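Local coordinates for protein dihydropteroate synthase (Stenotrophomonas maltophilia, PDB 7L6P) that probably catalyses the condensation of 4-aminobenzoate with 6-hydroxymethyl-7,8-dihydropterin diphosphate to 7,8-dihydropteroate, the step that leads on to dihydrofolate, at residues 29-34 against 65-70; 105-110 against 124-129; 165-170 against 207-212. One frame throughout, in Å; residues are numbered along the deposited sequence.

Contact 1. Residues 29-34 against 65-70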
# COMPACT_ATOMS: atom_id res chain seq x y z
N ARG A 29 -3.94 14.64 0.12
CA ARG A 29 -3.14 15.32 -0.90
C ARG A 29 -1.69 14.87 -0.79
O ARG A 29 -1.22 14.52 0.29
CB ARG A 29 -3.24 16.83 -0.75
CG ARG A 29 -4.67 17.27 -0.90
CD ARG A 29 -5.16 16.69 -2.20
NE ARG A 29 -6.45 17.20 -2.60
CZ ARG A 29 -6.81 17.38 -3.86
NH1 ARG A 29 -5.94 17.17 -4.85
NH2 ARG A 29 -8.07 17.69 -4.15
N VAL A 30 -1.00 14.85 -1.93
CA VAL A 30 0.38 14.38 -2.00
C VAL A 30 1.32 15.56 -2.13
O VAL A 30 1.24 16.33 -3.10
CB VAL A 30 0.59 13.40 -3.16
CG1 VAL A 30 2.02 12.93 -3.10
CG2 VAL A 30 -0.39 12.25 -3.08
N MET A 31 2.24 15.68 -1.17
CA MET A 31 3.29 16.70 -1.15
C MET A 31 4.58 16.07 -1.64
O MET A 31 5.06 15.10 -1.05
CB MET A 31 3.45 17.25 0.28
CG MET A 31 4.64 18.17 0.50
SD MET A 31 4.96 18.55 2.25
CE MET A 31 4.06 20.09 2.53
N GLY A 32 5.14 16.61 -2.72
CA GLY A 32 6.41 16.11 -3.25
C GLY A 32 7.62 16.74 -2.56
O GLY A 32 7.65 17.93 -2.28
N ILE A 33 8.64 15.93 -2.33
CA ILE A 33 9.85 16.37 -1.66
C ILE A 33 10.86 16.85 -2.71
O ILE A 33 11.17 16.12 -3.65
CB ILE A 33 10.43 15.26 -0.78
CG1 ILE A 33 9.42 14.91 0.31
CG2 ILE A 33 11.84 15.64 -0.24
CD1 ILE A 33 9.80 13.73 1.15
N VAL A 34 11.31 18.09 -2.58
CA VAL A 34 12.28 18.69 -3.50
C VAL A 34 13.42 19.24 -2.65
O VAL A 34 13.38 20.38 -2.18
CB VAL A 34 11.66 19.80 -4.36
CG1 VAL A 34 12.69 20.34 -5.35
CG2 VAL A 34 10.41 19.32 -5.08
N ALA A 65 1.81 15.34 -7.95
CA ALA A 65 1.95 16.02 -6.67
C ALA A 65 1.02 17.23 -6.60
O ALA A 65 0.92 17.99 -7.56
CB ALA A 65 3.41 16.44 -6.45
N ASP A 66 0.32 17.36 -5.47
CA ASP A 66 -0.55 18.51 -5.23
C ASP A 66 0.20 19.69 -4.65
O ASP A 66 -0.30 20.81 -4.72
CB ASP A 66 -1.68 18.15 -4.27
CG ASP A 66 -2.48 16.93 -4.74
OD1 ASP A 66 -3.35 17.08 -5.64
OD2 ASP A 66 -2.17 15.82 -4.23
N LEU A 67 1.39 19.47 -4.10
CA LEU A 67 2.18 20.56 -3.55
C LEU A 67 3.61 20.06 -3.41
O LEU A 67 3.87 18.86 -3.40
CB LEU A 67 1.61 21.06 -2.21
CG LEU A 67 1.58 20.16 -0.97
CD1 LEU A 67 1.35 21.02 0.29
CD2 LEU A 67 0.54 19.06 -1.07
N LEU A 68 4.53 21.01 -3.33
CA LEU A 68 5.96 20.73 -3.28
C LEU A 68 6.58 21.36 -2.04
O LEU A 68 6.15 22.42 -1.59
CB LEU A 68 6.65 21.24 -4.53
CG LEU A 68 6.14 20.64 -5.84
CD1 LEU A 68 6.85 21.30 -7.00
CD2 LEU A 68 6.34 19.13 -5.87
N ASP A 69 7.59 20.69 -1.48
CA ASP A 69 8.27 21.16 -0.28
C ASP A 69 9.74 21.38 -0.61
O ASP A 69 10.44 20.43 -0.94
CB ASP A 69 8.13 20.17 0.87
CG ASP A 69 8.45 20.80 2.21
OD1 ASP A 69 8.08 21.98 2.41
OD2 ASP A 69 9.08 20.12 3.07
N ILE A 70 10.19 22.63 -0.50
CA ILE A 70 11.53 23.03 -0.92
C ILE A 70 12.41 23.19 0.31
O ILE A 70 12.08 23.95 1.22
CB ILE A 70 11.50 24.32 -1.74
CG1 ILE A 70 10.40 24.26 -2.81
CG2 ILE A 70 12.85 24.57 -2.40
CD1 ILE A 70 10.48 23.07 -3.71

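Contact 2. Residues 105-110 against 124-129. With IMD (imidazole), chain C.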
# COMPACT_ATOMS: atom_id res chain seq x y z
N PRO A 105 0.74 24.86 -4.64
CA PRO A 105 1.40 25.53 -3.52
C PRO A 105 2.87 25.11 -3.38
O PRO A 105 3.22 23.94 -3.54
CB PRO A 105 0.58 25.09 -2.31
CG PRO A 105 -0.75 24.66 -2.90
CD PRO A 105 -0.43 24.07 -4.20
N ILE A 106 3.72 26.08 -3.07
CA ILE A 106 5.14 25.84 -2.85
C ILE A 106 5.43 26.03 -1.36
O ILE A 106 5.29 27.15 -0.83
CB ILE A 106 6.01 26.79 -3.68
CG1 ILE A 106 5.61 26.70 -5.17
CG2 ILE A 106 7.49 26.50 -3.45
CD1 ILE A 106 5.75 25.32 -5.75
N SER A 107 5.83 24.96 -0.69
CA SER A 107 6.13 25.03 0.73
C SER A 107 7.64 25.15 0.94
O SER A 107 8.43 24.55 0.20
CB SER A 107 5.62 23.80 1.47
OG SER A 107 6.20 23.77 2.77
N ILE A 108 8.02 25.91 1.95
CA ILE A 108 9.42 26.04 2.35
C ILE A 108 9.66 25.17 3.57
O ILE A 108 8.96 25.29 4.59
CB ILE A 108 9.81 27.50 2.62
CG1 ILE A 108 11.26 27.53 3.12
CG2 ILE A 108 8.88 28.15 3.63
CD1 ILE A 108 12.25 26.99 2.12
N ASP A 109 10.64 24.29 3.46
CA ASP A 109 11.03 23.34 4.50
C ASP A 109 12.18 23.99 5.27
O ASP A 109 13.35 23.89 4.88
CB ASP A 109 11.40 22.02 3.84
CG ASP A 109 11.82 20.94 4.83
OD1 ASP A 109 11.72 21.17 6.05
OD2 ASP A 109 12.24 19.86 4.37
N THR A 110 11.85 24.68 6.36
CA THR A 110 12.84 25.40 7.14
C THR A 110 12.38 25.54 8.58
O THR A 110 11.19 25.43 8.89
CB THR A 110 13.12 26.79 6.55
OG1 THR A 110 14.30 27.34 7.13
CG2 THR A 110 11.98 27.72 6.86
N ALA A 124 6.65 31.33 -1.72
CA ALA A 124 6.22 30.17 -0.96
C ALA A 124 4.88 30.45 -0.29
O ALA A 124 4.66 31.54 0.26
CB ALA A 124 7.27 29.79 0.09
N GLY A 125 3.98 29.46 -0.32
CA GLY A 125 2.66 29.62 0.24
C GLY A 125 2.38 28.70 1.42
O GLY A 125 1.23 28.41 1.74
N MET A 126 3.45 28.21 2.04
CA MET A 126 3.37 27.31 3.18
C MET A 126 4.75 27.21 3.82
O MET A 126 5.77 27.37 3.15
CB MET A 126 2.85 25.92 2.77
CG MET A 126 2.92 24.90 3.89
SD MET A 126 2.21 23.30 3.49
CE MET A 126 0.47 23.73 3.40
N ILE A 127 4.76 27.01 5.14
CA ILE A 127 5.97 26.77 5.92
C ILE A 127 5.85 25.40 6.56
O ILE A 127 4.85 25.10 7.22
CB ILE A 127 6.20 27.86 6.99
CG1 ILE A 127 6.49 29.20 6.31
CG2 ILE A 127 7.32 27.46 7.93
CD1 ILE A 127 6.47 30.37 7.24
N ASN A 128 6.86 24.56 6.37
CA ASN A 128 6.91 23.22 6.95
C ASN A 128 8.08 23.20 7.93
O ASN A 128 9.24 23.22 7.50
CB ASN A 128 7.07 22.18 5.84
CG ASN A 128 6.82 20.76 6.31
OD1 ASN A 128 6.20 20.53 7.35
ND2 ASN A 128 7.32 19.78 5.55
N ASP A 129 7.79 23.18 9.23
CA ASP A 129 8.82 23.42 10.25
C ASP A 129 9.04 22.18 11.12
O ASP A 129 8.17 21.82 11.92
CB ASP A 129 8.43 24.61 11.12
CG ASP A 129 9.49 24.92 12.20
OD1 ASP A 129 10.59 24.32 12.21
OD2 ASP A 129 9.20 25.77 13.05
N1 IMD C . 10.94 18.06 6.72
C2 IMD C . 10.06 18.99 7.19
N3 IMD C . 9.14 18.38 7.97
C4 IMD C . 9.44 17.05 7.99
C5 IMD C . 10.57 16.85 7.21

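Contact 3. Residues 165-170 against 207-212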
# COMPACT_ATOMS: atom_id res chain seq x y z
N PRO A 165 16.09 7.77 21.78
CA PRO A 165 14.83 8.44 22.11
C PRO A 165 14.05 7.63 23.13
O PRO A 165 14.05 6.40 23.10
CB PRO A 165 14.10 8.50 20.77
CG PRO A 165 15.19 8.26 19.72
CD PRO A 165 16.14 7.34 20.37
N HIS A 166 13.38 8.32 24.04
CA HIS A 166 12.61 7.67 25.09
C HIS A 166 11.31 8.42 25.34
O HIS A 166 11.25 9.65 25.24
CB HIS A 166 13.41 7.56 26.40
CG HIS A 166 12.53 7.33 27.60
ND1 HIS A 166 11.96 6.10 27.88
CD2 HIS A 166 12.09 8.17 28.57
CE1 HIS A 166 11.22 6.20 28.97
NE2 HIS A 166 11.29 7.45 29.41
N TYR A 167 10.26 7.66 25.66
CA TYR A 167 8.96 8.22 25.98
C TYR A 167 8.30 7.32 27.02
O TYR A 167 8.23 6.11 26.82
CB TYR A 167 8.06 8.30 24.76
CG TYR A 167 8.54 9.18 23.64
CD1 TYR A 167 8.23 10.53 23.61
CD2 TYR A 167 9.28 8.65 22.58
CE1 TYR A 167 8.65 11.34 22.58
CE2 TYR A 167 9.72 9.46 21.56
CZ TYR A 167 9.40 10.80 21.56
OH TYR A 167 9.81 11.62 20.53
N ASP A 168 7.79 7.91 28.09
CA ASP A 168 6.90 7.14 28.95
C ASP A 168 5.64 6.78 28.18
O ASP A 168 5.14 5.65 28.28
CB ASP A 168 6.54 7.95 30.19
CG ASP A 168 7.73 8.24 31.07
OD1 ASP A 168 8.64 7.38 31.15
OD2 ASP A 168 7.74 9.34 31.69
N ASP A 169 5.09 7.74 27.45
CA ASP A 169 3.87 7.52 26.68
C ASP A 169 3.99 8.40 25.44
O ASP A 169 3.74 9.61 25.52
CB ASP A 169 2.66 7.90 27.52
CG ASP A 169 1.36 7.61 26.83
OD1 ASP A 169 1.24 7.84 25.61
OD2 ASP A 169 0.45 7.14 27.55
N VAL A 170 4.38 7.80 24.31
CA VAL A 170 4.73 8.60 23.14
C VAL A 170 3.51 9.34 22.61
O VAL A 170 3.61 10.49 22.17
CB VAL A 170 5.41 7.75 22.05
CG1 VAL A 170 4.49 6.63 21.55
CG2 VAL A 170 5.88 8.63 20.90
N THR A 207 11.63 2.86 15.86
CA THR A 207 10.61 2.27 15.00
C THR A 207 9.36 1.94 15.80
O THR A 207 8.24 2.15 15.31
CB THR A 207 11.15 1.02 14.31
OG1 THR A 207 12.24 1.38 13.46
CG2 THR A 207 10.06 0.34 13.48
N ALA A 208 9.52 1.47 17.04
CA ALA A 208 8.37 1.16 17.89
C ALA A 208 7.55 2.41 18.17
O ALA A 208 6.32 2.37 18.10
CB ALA A 208 8.84 0.52 19.20
N HIS A 209 8.21 3.52 18.50
CA HIS A 209 7.49 4.77 18.72
C HIS A 209 6.72 5.16 17.47
O HIS A 209 5.57 5.61 17.55
CB HIS A 209 8.46 5.90 19.10
CG HIS A 209 9.22 5.63 20.36
ND1 HIS A 209 10.52 6.06 20.55
CD2 HIS A 209 8.89 4.96 21.49
CE1 HIS A 209 10.94 5.69 21.75
NE2 HIS A 209 9.97 5.01 22.34
N ASN A 210 7.35 5.00 16.29
CA ASN A 210 6.69 5.38 15.04
C ASN A 210 5.44 4.55 14.80
O ASN A 210 4.41 5.08 14.38
CB ASN A 210 7.65 5.23 13.85
CG ASN A 210 8.63 6.36 13.76
OD1 ASN A 210 8.34 7.50 14.16
ND2 ASN A 210 9.78 6.08 13.18
N MET A 211 5.52 3.24 15.03
CA MET A 211 4.37 2.38 14.79
C MET A 211 3.25 2.65 15.79
O MET A 211 2.07 2.56 15.45
CB MET A 211 4.81 0.91 14.84
CG MET A 211 5.71 0.48 13.65
SD MET A 211 5.03 0.76 11.99
CE MET A 211 5.81 2.31 11.54
N THR A 212 3.59 2.97 17.04
CA THR A 212 2.57 3.33 18.00
C THR A 212 1.86 4.63 17.58
O THR A 212 0.63 4.67 17.48
CB THR A 212 3.19 3.43 19.40
OG1 THR A 212 3.51 2.11 19.88
CG2 THR A 212 2.24 4.12 20.39
O HOH W 1 10.69 4.45 25.16

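Contact 1. Residues 29-34 against 65-70
Met31 and Leu67 sit abreast on two neighbouring parallel strands of the TIM barrel, and both side chains point into the barrel together with Asp69. Met31 CB lies 3.7 Å from Leu67 CG, and its CG still rests on the same leucine. Met31 SD then passes up the strand to lie 3.8 Å from Asp69 CB. A bend at the last torsion (chi3 -94°) swings the methyl back, bringing Met31 CE to 3.6 Å from Leu67 CD1. The thioether thus bridges a leucine and an aspartate on the neighbouring strand.

On the outer face Val34 and Ile70 run side by side, Val34 CB being 3.5 Å from Ile70 CD1, and Leu68 lays its CD2 against the flat surface offered by Gly32. Helix 49-62 covers Val34 and Leu68, while helix 84-101 covers Ile70. Between the strands, Gly32 N donates to Leu67 O at 2.7 Å; Asp69 N to Gly32 O and Val34 N to Asp69 O continue the parallel pattern.

At the entry to the strands, Asp66 takes over the pairing. Asp66 N reaches Val30 O at 2.7 Å, a carbonyl that also receives a weak bond from Leu67 N. The carboxylate returns the grip: Val30 N points almost straight (177°) at Asp66 OD2, 2.8 Å away, along the anti lone pair. Arg29 NH1 meets Asp66 OD1 at 2.7 Å in a salt bridge, approaching from above the carboxylate plane, with the two flat groups 89° apart. Arg29 NE is tied to Arg24 O, which helps fix the guanidinium. Each oxygen of Asp66 therefore has its own donor, one a backbone N-H and the other a cation, a setting that would tend to keep the carboxylate ionised.

Contact 2. Residues 105-110 against 124-129
Ile108 bonds through its N and O to Met126 and Asn128, the residues on either side of its partner Ile127, in a parallel pair that is the two-strand part of a beta-alpha-beta unit crossing over through helix 113-121. Ile108 N donates to Met126 O at 2.9 Å, and Asn128 N to Ile108 O at 2.8 Å, nearly straight at 173°. Gly125 N to Ile106 O (2.7 Å) closes the N-terminal end, and Thr110 N to Asn128 O the C-terminal end.

Apolar contact is concentrated on the outer face. Ile108 CG2, wedged between its own backbone N and carbonyl carbon, touches Ile127 CG1 at 3.7 Å and, more distantly, Ala124 CB. Helix 113-121 packs over both isoleucines.

Inside the barrel the side chains are mostly polar. Ser107 OG lies 3.6 Å from Asn128 CB and binds Asp69 OD1, while Asn128 ND2 binds Asp69 OD2. Asp109, whose CG is anti to the backbone N (chi1 -180°), reaches across the barrel interior to a salt bridge with Arg269.

A bound imidazole, probably from the crystallisation liquor, lies beside these groups: its N1 donates a weak bond to Asp109 OD2 at 3.2 Å, while its C2 lies 3.0 Å from Asp109 OD1 and 3.3 Å from Asn128 ND2. The Asp109 carboxylate thus serves as acceptor for a flat nitrogen ring, with Asn128 alongside and held by Asp69, consistent with the pterin pocket of this enzyme family.

Contact 3. Residues 165-170 against 207-212
Tyr167 drives the edge of its ring into the face of His209 in a T-shaped stack, with centroids 4.8 Å apart and planes at 86°. The phenol does this with one side, CD2 and CE2. Tyr167 CD2 stands over the centre of the imidazole, 3.5 Å from His209 CE1, so that a C-H of the tyrosine points at the pi cloud. With CG of His209 anti to its carbonyl carbon (chi1 -60°), the imidazole projects from the helix toward the 165-170 loop. In the plane of the imidazole, Pro165 O meets the rim at His209 CE1, 3.5 Å away.

Apolar contacts come from Val170, which divides its two methyls. Val170 CG1 touches Thr212 CG2 at 3.6 Å. Val170 CG2 approaches His209 CB at 4.2 Å and also lies 3.7 Å above the Tyr167 ring plane, over its centre. Tyr167 is thus packed by a methyl on one face while its edge is spent on the histidine.

Polar linkage runs through a water at the imidazole edge. It is 3.0 Å from His209 NE2 and accepts from Tyr167 N at 3.3 Å, joining the loop backbone to the helix side chain. At its far end Tyr167 OH hydrogen-bonds to Gly204 O, which holds the ring from the side of the loop leading into helix 207-215.

The contact lies on the outside of the barrel, where the loop after strand 160-161 turns into helix 170-188. Asp169 is the N-cap of that helix, its OD1 taking Ala172 N, and Val170 opens the first turn. Helix 207-215 rests its other side on helix 235-241, through Thr207, Asn210 and Met211; Met211 and Thr212 also pack on Ala285 and Val289 of the second subunit.

Overall arrangement
Contacts 1 and 2 are successive parts of one barrel wall, their centres 10 Å apart. Strands 67-71 and 106-109 are neighbours, so the two pairs form four adjacent strands: Ile70 O and Asp109 N are 2.7 Å apart, probably hydrogen-bonded. Together they bring Asp69, Asp109 and Asn128 around the imidazole site, with Arg269 of strand 267-270 bridging the two aspartates. Contact 3 belongs to the outer layer, about 27 Å centre to centre from each of the others, and its nearest atoms stay about 13 Å from contact 2. It joins a loop and a helix near the subunit interface.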